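Local coordinates for protein imelysin (Bacteroides ovatus ATCC 8483, PDB 3OYV) that belongs to the imelysin-like proteins implicated in bacterial iron uptake and probably acts at the outer membrane, although its precise activity remains unsettled, at residues 26-30 against 321-326; 127-132 against 283-288; 134-140 against 232-237. All blocks are in the same frame, centred on the assembly; numbering follows the deposited sequence.

Interaction 1 (26-30 against 321-326); sequences NYMRN and WSDLEW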
loop_
_atom_site.group_PDB
_atom_site.type_symbol
_atom_site.label_atom_id
_atom_site.label_comp_id
_atom_site.label_asym_id
_atom_site.label_seq_id
_atom_site.Cartn_x
_atom_site.Cartn_y
_atom_site.Cartn_z
ATOM N N ASN A 26 18.132 13.351 -11.094
ATOM C CA ASN A 26 18.897 12.715 -10.044
ATOM C C ASN A 26 18.053 12.308 -8.834
ATOM O O ASN A 26 18.271 11.229 -8.253
ATOM C CB ASN A 26 20.039 13.633 -9.625
ATOM C CG ASN A 26 21.162 13.665 -10.670
ATOM O OD1 ASN A 26 21.404 12.667 -11.345
ATOM N ND2 ASN A 26 21.869 14.802 -10.773
ATOM N N TYR A 27 17.134 13.177 -8.432
ATOM C CA TYR A 27 16.334 12.866 -7.244
ATOM C C TYR A 27 15.300 11.781 -7.542
ATOM O O TYR A 27 15.068 10.906 -6.717
ATOM C CB TYR A 27 15.711 14.093 -6.593
ATOM C CG TYR A 27 15.355 13.788 -5.162
ATOM C CD1 TYR A 27 16.344 13.419 -4.247
ATOM C CD2 TYR A 27 14.041 13.837 -4.735
ATOM C CE1 TYR A 27 16.035 13.131 -2.952
ATOM C CE2 TYR A 27 13.720 13.550 -3.415
ATOM C CZ TYR A 27 14.729 13.201 -2.523
ATOM O OH TYR A 27 14.445 12.921 -1.195
HETATM N N MSE A 28 14.684 11.830 -8.725
HETATM C CA MSE A 28 13.781 10.737 -9.147
HETATM C C MSE A 28 14.523 9.416 -9.095
HETATM O O MSE A 28 13.990 8.428 -8.593
HETATM C CB MSE A 28 13.224 10.924 -10.553
HETATM C CG MSE A 28 12.041 11.813 -10.671
HETATM SE SE MSE A 28 11.187 11.606 -12.368
HETATM C CE MSE A 28 12.687 12.071 -13.489
ATOM N N ARG A 29 15.726 9.399 -9.675
ATOM C CA ARG A 29 16.533 8.186 -9.640
ATOM C C ARG A 29 16.786 7.725 -8.204
ATOM O O ARG A 29 16.690 6.542 -7.894
ATOM C CB ARG A 29 17.878 8.345 -10.382
ATOM C CG ARG A 29 18.773 7.174 -10.302
ATOM C CD ARG A 29 19.949 7.355 -11.206
ATOM N NE ARG A 29 20.917 6.302 -10.904
ATOM C CZ ARG A 29 22.055 6.089 -11.557
ATOM N NH1 ARG A 29 22.420 6.893 -12.517
ATOM N NH2 ARG A 29 22.855 5.085 -11.201
ATOM N N ASN A 30 17.145 8.667 -7.337
ATOM C CA ASN A 30 17.416 8.333 -5.957
ATOM C C ASN A 30 16.199 7.678 -5.287
ATOM O O ASN A 30 16.311 6.645 -4.632
ATOM C CB ASN A 30 17.828 9.576 -5.170
ATOM C CG ASN A 30 18.467 9.211 -3.832
ATOM O OD1 ASN A 30 19.557 8.650 -3.796
ATOM N ND2 ASN A 30 17.756 9.475 -2.721
ATOM N N TRP A 321 22.055 18.533 -5.815
ATOM C CA TRP A 321 21.382 17.464 -6.567
ATOM C C TRP A 321 21.504 17.681 -8.078
ATOM O O TRP A 321 21.503 16.727 -8.839
ATOM C CB TRP A 321 19.916 17.311 -6.140
ATOM C CG TRP A 321 19.753 16.540 -4.880
ATOM C CD1 TRP A 321 19.560 17.040 -3.627
ATOM C CD2 TRP A 321 19.836 15.124 -4.748
ATOM N NE1 TRP A 321 19.486 16.004 -2.730
ATOM C CE2 TRP A 321 19.656 14.820 -3.389
ATOM C CE3 TRP A 321 20.022 14.074 -5.656
ATOM C CZ2 TRP A 321 19.683 13.509 -2.913
ATOM C CZ3 TRP A 321 20.047 12.772 -5.179
ATOM C CH2 TRP A 321 19.873 12.507 -3.822
ATOM N N SER A 322 21.667 18.933 -8.492
ATOM C CA SER A 322 21.888 19.234 -9.928
ATOM C C SER A 322 23.230 18.726 -10.411
ATOM O O SER A 322 23.377 18.276 -11.542
ATOM C CB SER A 322 21.804 20.748 -10.191
ATOM O OG SER A 322 21.766 21.030 -11.575
ATOM N N ASP A 323 24.232 18.854 -9.552
ATOM C CA ASP A 323 25.639 18.586 -9.864
ATOM C C ASP A 323 26.081 17.149 -9.568
ATOM O O ASP A 323 27.174 16.738 -9.931
ATOM C CB ASP A 323 26.525 19.534 -9.026
ATOM C CG ASP A 323 26.465 20.978 -9.468
ATOM O OD1 ASP A 323 26.042 21.289 -10.629
ATOM O OD2 ASP A 323 26.887 21.819 -8.622
ATOM N N LEU A 324 25.218 16.353 -8.929
ATOM C CA LEU A 324 25.564 14.994 -8.546
ATOM C C LEU A 324 25.920 14.127 -9.756
ATOM O O LEU A 324 25.225 14.172 -10.781
ATOM C CB LEU A 324 24.392 14.341 -7.790
ATOM C CG LEU A 324 24.538 12.890 -7.393
ATOM C CD1 LEU A 324 25.601 12.685 -6.319
ATOM C CD2 LEU A 324 23.168 12.347 -6.925
ATOM N N GLU A 325 26.971 13.327 -9.582
ATOM C CA GLU A 325 27.370 12.294 -10.537
ATOM C C GLU A 325 27.230 10.932 -9.849
ATOM O O GLU A 325 27.374 10.838 -8.625
ATOM C CB GLU A 325 28.809 12.526 -11.010
ATOM C CG GLU A 325 29.005 13.838 -11.751
ATOM C CD GLU A 325 30.475 14.210 -12.004
ATOM O OE1 GLU A 325 31.331 13.301 -12.076
ATOM O OE2 GLU A 325 30.766 15.423 -12.137
ATOM N N TRP A 326 26.828 9.903 -10.602
ATOM C CA TRP A 326 26.683 8.551 -10.020
ATOM C C TRP A 326 27.885 7.600 -10.229
ATOM O O TRP A 326 28.593 7.707 -11.235
ATOM C CB TRP A 326 25.402 7.913 -10.564
ATOM C CG TRP A 326 24.186 8.705 -10.217
ATOM C CD1 TRP A 326 23.773 9.838 -10.832
ATOM C CD2 TRP A 326 23.214 8.420 -9.191
ATOM N NE1 TRP A 326 22.594 10.293 -10.265
ATOM C CE2 TRP A 326 22.241 9.445 -9.245
ATOM C CE3 TRP A 326 23.039 7.383 -8.280
ATOM C CZ2 TRP A 326 21.142 9.475 -8.395
ATOM C CZ3 TRP A 326 21.959 7.438 -7.397
ATOM C CH2 TRP A 326 21.021 8.450 -7.481
HETATM O O HOH W 1 24.430 15.901 -12.633
HETATM O O HOH W 2 23.979 12.345 -12.706
#
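Side chains from one turn of a long helix can hold a distant piece of chain that is itself leaving a helix, and this contact of the mainly helical imelysin fold is a worked example. Residues 26-30 lie near the start of helix 21-47, while 321-326 run from the last turn of the short helix 319-323 into an extended loop. Three residues carry most of the buried area: Trp326, Asn26 and Trp321.

Asn26 uses both ends of its amide. Its ND2 donates to the backbone O of Trp321 at 2.8 Å, and its OD1 accepts from the indole NE1 of Trp326 at 2.9 Å, so one side chain ties the end of the short helix to the loop beyond it. One water donates to Asn26 OD1 and Leu324 O; the other donates to Ser322 O and Leu324 O and takes a weak bond from Asn26 ND2.

The faces of the two indoles are covered by different side chains. Trp321 offers the face of its six-membered ring to the edge of Tyr27, a T-shaped pair with centroids 4.8 Å apart and planes at 77°; the hydroxyl of Tyr27 meanwhile bonds to Val341 O. On Trp326 the extended side chain of Arg29 lies flat, its guanidinium plane only 4° from that of the indole. Here stacking and cation-pi attraction coincide, since Arg29 CZ sits 3.8 Å from the centroid of the five-membered ring of Trp326, while Arg29 CD makes a CH-pi contact 3.8 Å from the centroid of the six-membered ring of Trp326.

Interaction 2 (127-132 against 283-288); sequences NNIYSI and EKSEAF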
loop_
_atom_site.group_PDB
_atom_site.type_symbol
_atom_site.label_atom_id
_atom_site.label_comp_id
_atom_site.label_asym_id
_atom_site.label_seq_id
_atom_site.Cartn_x
_atom_site.Cartn_y
_atom_site.Cartn_z
ATOM N N ASN A 127 -8.087 -0.821 -3.626
ATOM C CA ASN A 127 -7.086 -1.902 -3.603
ATOM C C ASN A 127 -6.737 -2.339 -2.204
ATOM O O ASN A 127 -6.523 -3.520 -1.952
ATOM C CB ASN A 127 -5.820 -1.478 -4.356
ATOM C CG ASN A 127 -5.971 -1.560 -5.858
ATOM O OD1 ASN A 127 -6.865 -2.234 -6.377
ATOM N ND2 ASN A 127 -5.099 -0.851 -6.578
ATOM N N ASN A 128 -6.713 -1.396 -1.265
ATOM C CA ASN A 128 -6.493 -1.752 0.123
ATOM C C ASN A 128 -7.601 -2.706 0.632
ATOM O O ASN A 128 -7.347 -3.644 1.386
ATOM C CB ASN A 128 -6.458 -0.532 1.057
ATOM C CG ASN A 128 -5.329 0.483 0.775
ATOM O OD1 ASN A 128 -5.480 1.632 1.191
ATOM N ND2 ASN A 128 -4.243 0.097 0.101
ATOM N N ILE A 129 -8.835 -2.444 0.223
ATOM C CA ILE A 129 -9.943 -3.332 0.604
ATOM C C ILE A 129 -9.800 -4.696 -0.103
ATOM O O ILE A 129 -10.063 -5.741 0.494
ATOM C CB ILE A 129 -11.317 -2.688 0.349
ATOM C CG1 ILE A 129 -11.470 -1.367 1.131
ATOM C CG2 ILE A 129 -12.423 -3.677 0.694
ATOM C CD1 ILE A 129 -11.231 -1.447 2.601
ATOM N N TYR A 130 -9.359 -4.691 -1.363
ATOM C CA TYR A 130 -9.094 -5.956 -2.035
ATOM C C TYR A 130 -7.988 -6.754 -1.379
ATOM O O TYR A 130 -7.995 -7.967 -1.484
ATOM C CB TYR A 130 -8.810 -5.747 -3.520
ATOM C CG TYR A 130 -10.024 -5.330 -4.308
ATOM C CD1 TYR A 130 -11.276 -5.857 -4.008
ATOM C CD2 TYR A 130 -9.929 -4.426 -5.357
ATOM C CE1 TYR A 130 -12.400 -5.491 -4.722
ATOM C CE2 TYR A 130 -11.061 -4.055 -6.091
ATOM C CZ TYR A 130 -12.276 -4.600 -5.753
ATOM O OH TYR A 130 -13.398 -4.238 -6.468
ATOM N N SER A 131 -7.078 -6.093 -0.670
ATOM C CA SER A 131 -6.104 -6.816 0.150
ATOM C C SER A 131 -6.793 -7.687 1.208
ATOM O O SER A 131 -6.426 -8.861 1.424
ATOM C CB SER A 131 -5.112 -5.856 0.799
ATOM O OG SER A 131 -4.030 -6.560 1.404
ATOM N N ILE A 132 -7.830 -7.128 1.823
ATOM C CA ILE A 132 -8.627 -7.888 2.786
ATOM C C ILE A 132 -9.339 -9.067 2.084
ATOM O O ILE A 132 -9.333 -10.204 2.594
ATOM C CB ILE A 132 -9.697 -6.996 3.470
ATOM C CG1 ILE A 132 -9.028 -5.857 4.229
ATOM C CG2 ILE A 132 -10.602 -7.843 4.372
ATOM C CD1 ILE A 132 -10.053 -4.826 4.775
ATOM N N GLU A 283 -0.553 -1.680 -2.824
ATOM C CA GLU A 283 -1.851 -1.331 -2.232
ATOM C C GLU A 283 -2.599 -2.613 -1.828
ATOM O O GLU A 283 -3.283 -2.653 -0.787
ATOM C CB GLU A 283 -2.620 -0.468 -3.227
ATOM C CG GLU A 283 -1.985 0.868 -3.487
ATOM C CD GLU A 283 -2.457 1.607 -4.723
ATOM O OE1 GLU A 283 -3.074 0.986 -5.618
ATOM O OE2 GLU A 283 -2.084 2.815 -4.806
ATOM N N LYS A 284 -2.450 -3.659 -2.641
ATOM C CA LYS A 284 -3.060 -4.949 -2.330
ATOM C C LYS A 284 -2.310 -5.750 -1.274
ATOM O O LYS A 284 -2.712 -6.871 -0.926
ATOM C CB LYS A 284 -3.238 -5.757 -3.602
ATOM C CG LYS A 284 -4.258 -5.136 -4.537
ATOM C CD LYS A 284 -4.469 -6.016 -5.723
ATOM C CE LYS A 284 -5.670 -5.628 -6.553
ATOM N NZ LYS A 284 -5.834 -6.558 -7.713
ATOM N N SER A 285 -1.245 -5.176 -0.698
ATOM C CA SER A 285 -0.540 -5.781 0.421
ATOM C C SER A 285 -0.901 -5.141 1.732
ATOM O O SER A 285 -0.418 -5.606 2.752
ATOM C CB SER A 285 0.987 -5.698 0.233
ATOM O OG SER A 285 1.532 -4.449 0.613
ATOM N N GLU A 286 -1.724 -4.095 1.754
ATOM C CA GLU A 286 -1.875 -3.321 2.990
ATOM C C GLU A 286 -2.747 -3.961 4.065
ATOM O O GLU A 286 -2.790 -3.447 5.166
ATOM C CB GLU A 286 -2.278 -1.877 2.714
ATOM C CG GLU A 286 -1.234 -1.096 1.922
ATOM C CD GLU A 286 -1.582 0.374 1.701
ATOM O OE1 GLU A 286 -2.216 1.016 2.581
ATOM O OE2 GLU A 286 -1.223 0.893 0.644
ATOM N N ALA A 287 -3.390 -5.103 3.779
ATOM C CA ALA A 287 -4.017 -5.920 4.825
ATOM C C ALA A 287 -3.025 -6.799 5.581
ATOM O O ALA A 287 -3.407 -7.442 6.551
ATOM C CB ALA A 287 -5.177 -6.770 4.263
ATOM N N PHE A 288 -1.753 -6.835 5.151
ATOM C CA PHE A 288 -0.727 -7.595 5.832
ATOM C C PHE A 288 0.489 -6.737 6.142
ATOM O O PHE A 288 1.629 -7.103 5.826
ATOM C CB PHE A 288 -0.364 -8.941 5.164
ATOM C CG PHE A 288 -0.320 -8.953 3.657
ATOM C CD1 PHE A 288 -1.464 -9.168 2.923
ATOM C CD2 PHE A 288 0.891 -8.927 2.982
ATOM C CE1 PHE A 288 -1.433 -9.301 1.538
ATOM C CE2 PHE A 288 0.954 -9.051 1.616
ATOM C CZ PHE A 288 -0.206 -9.250 0.868
#
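This is a buried, largely polar contact close to the centre of the helical fold, where the middle of helix 121-137 receives the chain as it leaves helix 265-283. It illustrates how a helix surface can bind a turn: Glu283 to Glu286 form a type I beta turn, and polar side chains of the helix engage its backbone.

Ser131 is central. Its OG donates to Lys284 O at 2.7 Å and accepts from Ala287 N at 2.9 Å, joining two points of the turning chain through one hydroxyl. The backbones are correspondingly close, with Ser131 CA 4.3 Å from Lys284 CA. One turn earlier in the helix, Asn128 ND2 donates to Glu283 O at 3.0 Å, and Asn127 ND2 reaches Glu283 OE1 at 2.9 Å. Ile132 adds an apolar touch, its CG1 4.0 Å from Ala287 CB.

The charged groups have further partners: Glu283 OE2 meets Arg279 and His120, Lys284 meets Glu280, and Glu286 meets Lys93, which also bonds to Asn128 OD1. Around the contact, Ile132 packs on helices 71-102, 158-177 and 189-214, whereas Phe288 turns to helix 223-261 and meets Tyr242 edge-to-face.

Interaction 3 (134-140 against 232-237); sequences NAYYGSL and QYVDAV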
loop_
_atom_site.group_PDB
_atom_site.type_symbol
_atom_site.label_atom_id
_atom_site.label_comp_id
_atom_site.label_asym_id
_atom_site.label_seq_id
_atom_site.Cartn_x
_atom_site.Cartn_y
_atom_site.Cartn_z
ATOM N N ASN A 134 -8.369 -10.637 -0.583
ATOM C CA ASN A 134 -7.358 -11.652 -0.868
ATOM C C ASN A 134 -7.003 -12.469 0.353
ATOM O O ASN A 134 -6.899 -13.697 0.283
ATOM C CB ASN A 134 -6.116 -11.013 -1.466
ATOM C CG ASN A 134 -6.351 -10.424 -2.847
ATOM O OD1 ASN A 134 -7.436 -10.581 -3.444
ATOM N ND2 ASN A 134 -5.344 -9.740 -3.377
ATOM N N ALA A 135 -6.826 -11.811 1.490
ATOM C CA ALA A 135 -6.494 -12.504 2.733
ATOM C C ALA A 135 -7.596 -13.485 3.108
ATOM O O ALA A 135 -7.302 -14.606 3.515
ATOM C CB ALA A 135 -6.261 -11.509 3.904
ATOM N N TYR A 136 -8.844 -13.051 3.007
ATOM C CA TYR A 136 -9.993 -13.857 3.425
ATOM C C TYR A 136 -10.261 -15.037 2.468
ATOM O O TYR A 136 -10.680 -16.119 2.902
ATOM C CB TYR A 136 -11.221 -12.945 3.589
ATOM C CG TYR A 136 -12.411 -13.643 4.227
ATOM C CD1 TYR A 136 -12.330 -14.119 5.530
ATOM C CD2 TYR A 136 -13.613 -13.775 3.532
ATOM C CE1 TYR A 136 -13.425 -14.758 6.136
ATOM C CE2 TYR A 136 -14.699 -14.419 4.124
ATOM C CZ TYR A 136 -14.601 -14.904 5.404
ATOM O OH TYR A 136 -15.649 -15.587 6.002
ATOM N N TYR A 137 -9.997 -14.800 1.189
ATOM C CA TYR A 137 -10.268 -15.783 0.115
ATOM C C TYR A 137 -9.094 -16.730 -0.159
ATOM O O TYR A 137 -9.252 -17.740 -0.853
ATOM C CB TYR A 137 -10.608 -15.066 -1.180
ATOM C CG TYR A 137 -11.991 -14.429 -1.306
ATOM C CD1 TYR A 137 -12.818 -14.236 -0.216
ATOM C CD2 TYR A 137 -12.465 -14.002 -2.552
ATOM C CE1 TYR A 137 -14.102 -13.649 -0.388
ATOM C CE2 TYR A 137 -13.725 -13.449 -2.716
ATOM C CZ TYR A 137 -14.539 -13.246 -1.631
ATOM O OH TYR A 137 -15.799 -12.666 -1.782
ATOM N N GLY A 138 -7.913 -16.416 0.374
ATOM C CA GLY A 138 -6.718 -17.218 0.091
ATOM C C GLY A 138 -6.299 -17.219 -1.352
ATOM O O GLY A 138 -5.842 -18.227 -1.880
ATOM N N SER A 139 -6.481 -16.086 -2.019
ATOM C CA SER A 139 -6.136 -15.979 -3.426
ATOM C C SER A 139 -5.943 -14.528 -3.843
ATOM O O SER A 139 -6.254 -13.603 -3.083
ATOM C CB SER A 139 -7.253 -16.574 -4.274
ATOM O OG SER A 139 -8.380 -15.676 -4.299
ATOM N N LEU A 140 -5.522 -14.333 -5.091
ATOM C CA LEU A 140 -5.331 -12.988 -5.638
ATOM C C LEU A 140 -6.331 -12.556 -6.677
ATOM O O LEU A 140 -6.312 -11.403 -7.071
ATOM C CB LEU A 140 -3.969 -12.893 -6.303
ATOM C CG LEU A 140 -2.808 -13.149 -5.369
ATOM C CD1 LEU A 140 -1.498 -13.131 -6.196
ATOM C CD2 LEU A 140 -2.797 -12.166 -4.177
ATOM N N GLN A 232 -1.606 -21.598 2.797
ATOM C CA GLN A 232 -2.162 -21.029 1.561
ATOM C C GLN A 232 -2.040 -19.510 1.515
ATOM O O GLN A 232 -1.729 -18.912 0.475
ATOM C CB GLN A 232 -3.611 -21.464 1.323
ATOM C CG GLN A 232 -4.331 -20.880 0.145
ATOM C CD GLN A 232 -3.805 -21.304 -1.189
ATOM O OE1 GLN A 232 -3.018 -22.247 -1.318
ATOM N NE2 GLN A 232 -4.272 -20.633 -2.210
ATOM N N TYR A 233 -2.333 -18.871 2.649
ATOM C CA TYR A 233 -2.242 -17.416 2.737
ATOM C C TYR A 233 -0.833 -16.925 2.422
ATOM O O TYR A 233 -0.621 -16.001 1.648
ATOM C CB TYR A 233 -2.673 -16.999 4.129
ATOM C CG TYR A 233 -2.452 -15.571 4.564
ATOM C CD1 TYR A 233 -3.384 -14.575 4.332
ATOM C CD2 TYR A 233 -1.314 -15.251 5.288
ATOM C CE1 TYR A 233 -3.175 -13.269 4.784
ATOM C CE2 TYR A 233 -1.103 -13.976 5.792
ATOM C CZ TYR A 233 -2.055 -13.001 5.545
ATOM O OH TYR A 233 -1.871 -11.740 6.074
ATOM N N VAL A 234 0.142 -17.576 3.015
ATOM C CA VAL A 234 1.540 -17.174 2.800
ATOM C C VAL A 234 1.959 -17.473 1.363
ATOM O O VAL A 234 2.532 -16.609 0.672
ATOM C CB VAL A 234 2.473 -17.876 3.793
ATOM C CG1 VAL A 234 3.955 -17.699 3.417
ATOM C CG2 VAL A 234 2.205 -17.385 5.248
ATOM N N ASP A 235 1.666 -18.675 0.880
ATOM C CA ASP A 235 2.217 -19.123 -0.401
ATOM C C ASP A 235 1.489 -18.568 -1.606
ATOM O O ASP A 235 2.125 -18.430 -2.649
ATOM C CB ASP A 235 2.244 -20.676 -0.472
ATOM C CG ASP A 235 3.276 -21.313 0.431
ATOM O OD1 ASP A 235 4.181 -20.599 0.896
ATOM O OD2 ASP A 235 3.155 -22.544 0.645
ATOM N N ALA A 236 0.179 -18.270 -1.491
ATOM C CA ALA A 236 -0.637 -17.777 -2.584
ATOM C C ALA A 236 -0.934 -16.287 -2.528
ATOM O O ALA A 236 -1.179 -15.672 -3.550
ATOM C CB ALA A 236 -1.949 -18.592 -2.701
ATOM N N VAL A 237 -0.953 -15.710 -1.340
ATOM C CA VAL A 237 -1.284 -14.299 -1.201
ATOM C C VAL A 237 -0.056 -13.446 -0.908
ATOM O O VAL A 237 0.298 -12.563 -1.710
ATOM C CB VAL A 237 -2.423 -14.051 -0.190
ATOM C CG1 VAL A 237 -2.737 -12.535 -0.071
ATOM C CG2 VAL A 237 -3.688 -14.819 -0.630
#
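Helix 121-137 ends at Tyr137, and Gly138 leaves helical geometry with positive phi (63°), a conformation readily adopted by glycine; weak bonds run from both Gly138 N and Ser139 N back to Asn134 O. Residues 232-237 stay helical but include a wider pi-type turn at 233-237. The backbones approach to 5.2 Å between the CA atoms of Gly138 and Tyr233. An ideal CB on Gly138 would lie only 3.5 Å from Gln232 CG, so the absence of a side chain suits the close fit.

Gln232 NE2 donates to Gly138 O at 2.9 Å, a side-chain bond to a carbonyl just past the helix end. In this mainly helical imelysin fold the C-terminal end of helix 121-137 thus abuts the flank of the longer helix 223-261. Val237 is the most covered residue of the contact, its CG2 lying 3.4 Å from Ser139 N and 3.5 Å from Asn134 O. Leu140 borders the same valine, with Leu140 CD2 4.1 Å from Val237 CG1. Towards the body of the first helix, Ala135 CB touches the ring edge of Tyr233 at CE1, 3.7 Å away.

In the fold
Interactions 2 and 3 form one continuous region, their centres 11 Å apart and both built on helix 121-137. Phe288 bridges them: its CB lies 3.3 Å from Tyr233 OH and its CE1 3.8 Å from Val237 CG1. Interaction 1 stands apart, its centre 33 Å from that of interaction 2 and 39 Å from that of interaction 3, across the centre of the chain from the latter. In sequence the three are concentric, since 26-30 with 321-326 encloses the other two pairs and interaction 2 encloses interaction 3. Glu286 in interaction 2 also borders a bound glycerol and an unidentified ligand, probably crystallisation components, which may mark a pocket.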